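Local structure of ribonucleoside-diphosphate reductase (Sulfolobus acidocaldarius DSM 639, 6QRZ) at residues Tyr81-Glu93 and Ala196-Phe208. The protein probably acts as a ligand-binding oxidase with a manganese/iron cofactor, built on the ribonucleotide reductase R2 fold. Numbering follows the deposited sequence.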
loop_
_atom_site.group_PDB
_atom_site.type_symbol
_atom_site.label_atom_id
_atom_site.label_comp_id
_atom_site.label_asym_id
_atom_site.label_seq_id
_atom_site.Cartn_x
_atom_site.Cartn_y
_atom_site.Cartn_z
ATOM N N TYR A 81 -4.222 6.346 -31.286
ATOM C CA TYR A 81 -5.189 6.711 -30.254
ATOM C C TYR A 81 -5.190 5.701 -29.115
ATOM O O TYR A 81 -5.326 6.078 -27.946
ATOM C CB TYR A 81 -6.585 6.836 -30.861
ATOM C CG TYR A 81 -7.663 7.157 -29.851
ATOM C CD1 TYR A 81 -7.818 8.447 -29.359
ATOM C CD2 TYR A 81 -8.529 6.174 -29.393
ATOM C CE1 TYR A 81 -8.801 8.747 -28.435
ATOM C CE2 TYR A 81 -9.516 6.463 -28.469
ATOM C CZ TYR A 81 -9.647 7.751 -27.994
ATOM O OH TYR A 81 -10.628 8.046 -27.075
ATOM N N LEU A 82 -5.048 4.411 -29.435
ATOM C CA LEU A 82 -4.977 3.396 -28.389
ATOM C C LEU A 82 -3.750 3.604 -27.512
ATOM O O LEU A 82 -3.837 3.533 -26.281
ATOM C CB LEU A 82 -4.971 1.999 -29.014
ATOM C CG LEU A 82 -5.134 0.791 -28.085
ATOM C CD1 LEU A 82 -5.913 -0.308 -28.787
ATOM C CD2 LEU A 82 -3.785 0.261 -27.618
ATOM N N LEU A 83 -2.596 3.871 -28.130
ATOM C CA LEU A 83 -1.401 4.183 -27.354
ATOM C C LEU A 83 -1.571 5.479 -26.573
ATOM O O LEU A 83 -0.971 5.643 -25.506
ATOM C CB LEU A 83 -0.186 4.272 -28.279
ATOM C CG LEU A 83 1.173 4.553 -27.637
ATOM C CD1 LEU A 83 1.530 3.459 -26.645
ATOM C CD2 LEU A 83 2.247 4.688 -28.705
ATOM N N ASN A 84 -2.387 6.403 -27.083
ATOM C CA ASN A 84 -2.619 7.659 -26.380
ATOM C C ASN A 84 -3.397 7.431 -25.091
ATOM O O ASN A 84 -2.972 7.865 -24.013
ATOM C CB ASN A 84 -3.358 8.639 -27.295
ATOM C CG ASN A 84 -3.543 10.006 -26.662
ATOM O OD1 ASN A 84 -2.911 10.331 -25.658
ATOM N ND2 ASN A 84 -4.408 10.818 -27.257
ATOM N N ILE A 85 -4.537 6.742 -25.180
ATOM C CA ILE A 85 -5.373 6.540 -24.001
ATOM C C ILE A 85 -4.711 5.583 -23.016
ATOM O O ILE A 85 -4.954 5.664 -21.806
ATOM C CB ILE A 85 -6.772 6.054 -24.419
ATOM C CG1 ILE A 85 -6.670 4.791 -25.276
ATOM C CG2 ILE A 85 -7.512 7.154 -25.170
ATOM C CD1 ILE A 85 -7.978 4.383 -25.920
ATOM N N VAL A 86 -3.871 4.667 -23.502
ATOM C CA VAL A 86 -3.105 3.819 -22.595
ATOM C C VAL A 86 -2.017 4.633 -21.904
ATOM O O VAL A 86 -1.744 4.447 -20.711
ATOM C CB VAL A 86 -2.524 2.610 -23.352
ATOM C CG1 VAL A 86 -1.474 1.901 -22.511
ATOM C CG2 VAL A 86 -3.635 1.643 -23.728
ATOM N N SER A 87 -1.390 5.557 -22.635
ATOM C CA SER A 87 -0.403 6.442 -22.025
ATOM C C SER A 87 -1.035 7.357 -20.987
ATOM O O SER A 87 -0.347 7.817 -20.069
ATOM C CB SER A 87 0.297 7.275 -23.099
ATOM O OG SER A 87 0.874 6.449 -24.094
ATOM N N LEU A 88 -2.334 7.638 -21.115
ATOM C CA LEU A 88 -3.004 8.489 -20.138
ATOM C C LEU A 88 -3.184 7.764 -18.811
ATOM O O LEU A 88 -2.874 8.311 -17.746
ATOM C CB LEU A 88 -4.351 8.958 -20.687
ATOM C CG LEU A 88 -4.289 9.876 -21.908
ATOM C CD1 LEU A 88 -5.686 10.294 -22.339
ATOM C CD2 LEU A 88 -3.422 11.091 -21.620
ATOM N N PHE A 89 -3.684 6.528 -18.852
ATOM C CA PHE A 89 -3.860 5.769 -17.618
ATOM C C PHE A 89 -2.517 5.470 -16.962
ATOM O O PHE A 89 -2.319 5.753 -15.776
ATOM C CB PHE A 89 -4.630 4.479 -17.896
ATOM C CG PHE A 89 -6.105 4.684 -18.084
ATOM C CD1 PHE A 89 -6.939 4.849 -16.989
ATOM C CD2 PHE A 89 -6.661 4.708 -19.352
ATOM C CE1 PHE A 89 -8.298 5.038 -17.157
ATOM C CE2 PHE A 89 -8.020 4.896 -19.527
ATOM C CZ PHE A 89 -8.838 5.061 -18.427
ATOM N N MET A 90 -1.574 4.915 -17.731
ATOM C CA MET A 90 -0.273 4.553 -17.172
ATOM C C MET A 90 0.417 5.754 -16.539
ATOM O O MET A 90 1.118 5.617 -15.529
ATOM C CB MET A 90 0.611 3.941 -18.259
ATOM C CG MET A 90 1.930 3.395 -17.744
ATOM S SD MET A 90 3.029 2.893 -19.078
ATOM C CE MET A 90 3.322 4.469 -19.875
ATOM N N ALA A 91 0.231 6.943 -17.117
ATOM C CA ALA A 91 0.741 8.155 -16.484
ATOM C C ALA A 91 -0.003 8.450 -15.189
ATOM O O ALA A 91 0.602 8.884 -14.202
ATOM C CB ALA A 91 0.627 9.337 -17.444
ATOM N N GLY A 92 -1.313 8.215 -15.173
ATOM C CA GLY A 92 -2.122 8.500 -14.007
ATOM C C GLY A 92 -1.981 7.482 -12.898
ATOM O O GLY A 92 -1.981 7.846 -11.719
ATOM N N GLU A 93 -1.862 6.202 -13.263
ATOM C CA GLU A 93 -1.741 5.155 -12.252
ATOM C C GLU A 93 -0.513 5.376 -11.377
ATOM O O GLU A 93 -0.539 5.087 -10.175
ATOM C CB GLU A 93 -1.683 3.780 -12.917
ATOM C CG GLU A 93 -2.852 3.462 -13.838
ATOM C CD GLU A 93 -4.188 3.493 -13.129
ATOM O OE1 GLU A 93 -4.221 3.205 -11.917
ATOM O OE2 GLU A 93 -5.204 3.808 -13.784
ATOM N N ALA A 196 -12.972 10.687 -15.111
ATOM C CA ALA A 196 -11.930 10.549 -16.123
ATOM C C ALA A 196 -11.572 9.087 -16.355
ATOM O O ALA A 196 -11.562 8.614 -17.497
ATOM C CB ALA A 196 -10.694 11.352 -15.717
ATOM N N ALA A 197 -11.267 8.353 -15.280
ATOM C CA ALA A 197 -10.881 6.954 -15.433
ATOM C C ALA A 197 -12.027 6.107 -15.969
ATOM O O ALA A 197 -11.794 5.155 -16.722
ATOM C CB ALA A 197 -10.387 6.391 -14.100
ATOM N N GLU A 198 -13.266 6.435 -15.598
ATOM C CA GLU A 198 -14.406 5.663 -16.080
ATOM C C GLU A 198 -14.709 5.959 -17.544
ATOM O O GLU A 198 -15.175 5.073 -18.269
ATOM C CB GLU A 198 -15.632 5.941 -15.209
ATOM C CG GLU A 198 -16.851 5.097 -15.552
ATOM C CD GLU A 198 -16.635 3.620 -15.285
ATOM O OE1 GLU A 198 -15.833 3.284 -14.387
ATOM O OE2 GLU A 198 -17.267 2.794 -15.977
ATOM N N SER A 199 -14.453 7.190 -17.996
ATOM C CA SER A 199 -14.664 7.514 -19.404
ATOM C C SER A 199 -13.731 6.705 -20.297
ATOM O O SER A 199 -14.141 6.217 -21.356
ATOM C CB SER A 199 -14.466 9.012 -19.637
ATOM O OG SER A 199 -15.422 9.771 -18.918
ATOM N N GLY A 200 -12.472 6.551 -19.883
ATOM C CA GLY A 200 -11.554 5.711 -20.632
ATOM C C GLY A 200 -11.951 4.251 -20.626
ATOM O O GLY A 200 -11.639 3.515 -21.567
ATOM N N TYR A 201 -12.639 3.807 -19.571
ATOM C CA TYR A 201 -13.139 2.437 -19.541
ATOM C C TYR A 201 -14.293 2.257 -20.519
ATOM O O TYR A 201 -14.367 1.242 -21.221
ATOM C CB TYR A 201 -13.569 2.060 -18.124
ATOM C CG TYR A 201 -12.455 2.135 -17.104
ATOM C CD1 TYR A 201 -11.125 2.034 -17.491
ATOM C CD2 TYR A 201 -12.732 2.306 -15.754
ATOM C CE1 TYR A 201 -10.105 2.104 -16.566
ATOM C CE2 TYR A 201 -11.717 2.377 -14.821
ATOM C CZ TYR A 201 -10.405 2.275 -15.234
ATOM O OH TYR A 201 -9.386 2.345 -14.312
ATOM N N LYS A 202 -15.204 3.232 -20.577
ATOM C CA LYS A 202 -16.243 3.204 -21.599
ATOM C C LYS A 202 -15.644 3.353 -22.991
ATOM O O LYS A 202 -16.145 2.753 -23.948
ATOM C CB LYS A 202 -17.272 4.303 -21.338
ATOM C CG LYS A 202 -17.915 4.236 -19.961
ATOM C CD LYS A 202 -18.727 2.962 -19.778
ATOM C CE LYS A 202 -19.950 2.944 -20.681
ATOM N NZ LYS A 202 -20.815 1.759 -20.421
ATOM N N THR A 203 -14.578 4.146 -23.123
ATOM C CA THR A 203 -13.840 4.184 -24.381
ATOM C C THR A 203 -13.210 2.831 -24.677
ATOM O O THR A 203 -13.230 2.364 -25.822
ATOM C CB THR A 203 -12.772 5.278 -24.334
ATOM O OG1 THR A 203 -13.392 6.547 -24.098
ATOM C CG2 THR A 203 -12.006 5.332 -25.648
ATOM N N PHE A 204 -12.653 2.179 -23.652
ATOM C CA PHE A 204 -12.166 0.814 -23.821
ATOM C C PHE A 204 -13.307 -0.159 -24.097
ATOM O O PHE A 204 -13.089 -1.210 -24.710
ATOM C CB PHE A 204 -11.389 0.372 -22.582
ATOM C CG PHE A 204 -9.996 0.932 -22.501
ATOM C CD1 PHE A 204 -9.294 1.256 -23.650
ATOM C CD2 PHE A 204 -9.389 1.132 -21.272
ATOM C CE1 PHE A 204 -8.011 1.772 -23.572
ATOM C CE2 PHE A 204 -8.110 1.646 -21.188
ATOM C CZ PHE A 204 -7.419 1.968 -22.339
ATOM N N LYS A 205 -14.522 0.169 -23.652
ATOM C CA LYS A 205 -15.659 -0.722 -23.865
ATOM C C LYS A 205 -16.038 -0.799 -25.339
ATOM O O LYS A 205 -16.374 -1.877 -25.845
ATOM C CB LYS A 205 -16.848 -0.254 -23.023
ATOM C CG LYS A 205 -18.120 -1.058 -23.223
ATOM C CD LYS A 205 -19.256 -0.500 -22.383
ATOM C CE LYS A 205 -20.534 -1.303 -22.570
ATOM N NZ LYS A 205 -20.382 -2.715 -22.120
ATOM N N HIS A 206 -15.989 0.330 -26.048
ATOM C CA HIS A 206 -16.345 0.365 -27.461
ATOM C C HIS A 206 -15.197 -0.042 -28.374
ATOM O O HIS A 206 -15.437 -0.322 -29.555
ATOM C CB HIS A 206 -16.841 1.763 -27.844
ATOM C CG HIS A 206 -18.046 2.206 -27.074
ATOM N ND1 HIS A 206 -19.291 1.643 -27.251
ATOM C CD2 HIS A 206 -18.197 3.161 -26.125
ATOM C CE1 HIS A 206 -20.156 2.228 -26.442
ATOM N NE2 HIS A 206 -19.518 3.152 -25.747
ATOM N N ILE A 207 -13.968 -0.084 -27.869
ATOM C CA ILE A 207 -12.828 -0.496 -28.681
ATOM C C ILE A 207 -12.661 -2.009 -28.674
ATOM O O ILE A 207 -12.384 -2.613 -29.714
ATOM C CB ILE A 207 -11.549 0.215 -28.194
ATOM C CG1 ILE A 207 -11.612 1.711 -28.512
ATOM C CG2 ILE A 207 -10.304 -0.416 -28.810
ATOM C CD1 ILE A 207 -10.398 2.487 -28.045
ATOM N N PHE A 208 -12.844 -2.646 -27.516
ATOM C CA PHE A 208 -12.593 -4.078 -27.408
ATOM C C PHE A 208 -13.786 -4.899 -27.885
ATOM O O PHE A 208 -13.608 -5.969 -28.478
ATOM C CB PHE A 208 -12.247 -4.446 -25.964
ATOM C CG PHE A 208 -11.090 -3.670 -25.396
ATOM C CD1 PHE A 208 -10.099 -3.165 -26.222
ATOM C CD2 PHE A 208 -10.995 -3.449 -24.032
ATOM C CE1 PHE A 208 -9.040 -2.451 -25.700
ATOM C CE2 PHE A 208 -9.937 -2.736 -23.503
ATOM C CZ PHE A 208 -8.959 -2.236 -24.339
#
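Phe89 enters helix 192-211 as a knob into a hole formed by Ala197, Gly200, Tyr201 and Phe204, carried there by a first torsion that sets CG anti to the carbonyl carbon. Its leading edge meets backbone: CZ lies 3.4 Å from Ala197 O and 3.6 Å from Gly200 CA, both near the ring plane. Gly200 has no side chain, and a CB there would point toward this ring. The Phe89 ring runs nearly parallel to that of Tyr201, planes at 7°, but the centroids stand 5.2 Å apart and the rings barely overlap. Phe204 slides past in the opposite direction, its plane tilted 30° from that of Phe89, completing an aromatic cluster. Cutting Phe89 back to an alanine would probably leave that four-residue hole empty and the Tyr201 and Phe204 rings without their partner. The axes of 81-93 and 196-208 approach to 11.0 Å with their directions 148° apart, roughly antiparallel, within the helical bundle of the ferritin-like R2 fold. Farther along, Ile85 CD1 lies 3.5 Å from Phe204 CE1 and meets Ile207 CD1 tip to tip at 3.7 Å. Tyr81 brings its ring edge to Thr203 CG2, while Thr203 OG1 donates a hydrogen bond to Ser199 O, from above the carbonyl plane. At the other end Glu93 binds manganese, with His129 a weak hydrogen-bond partner of its OE1. Tyr201 packs on Ile224 and the metal ligand Glu228 of helix 215-245.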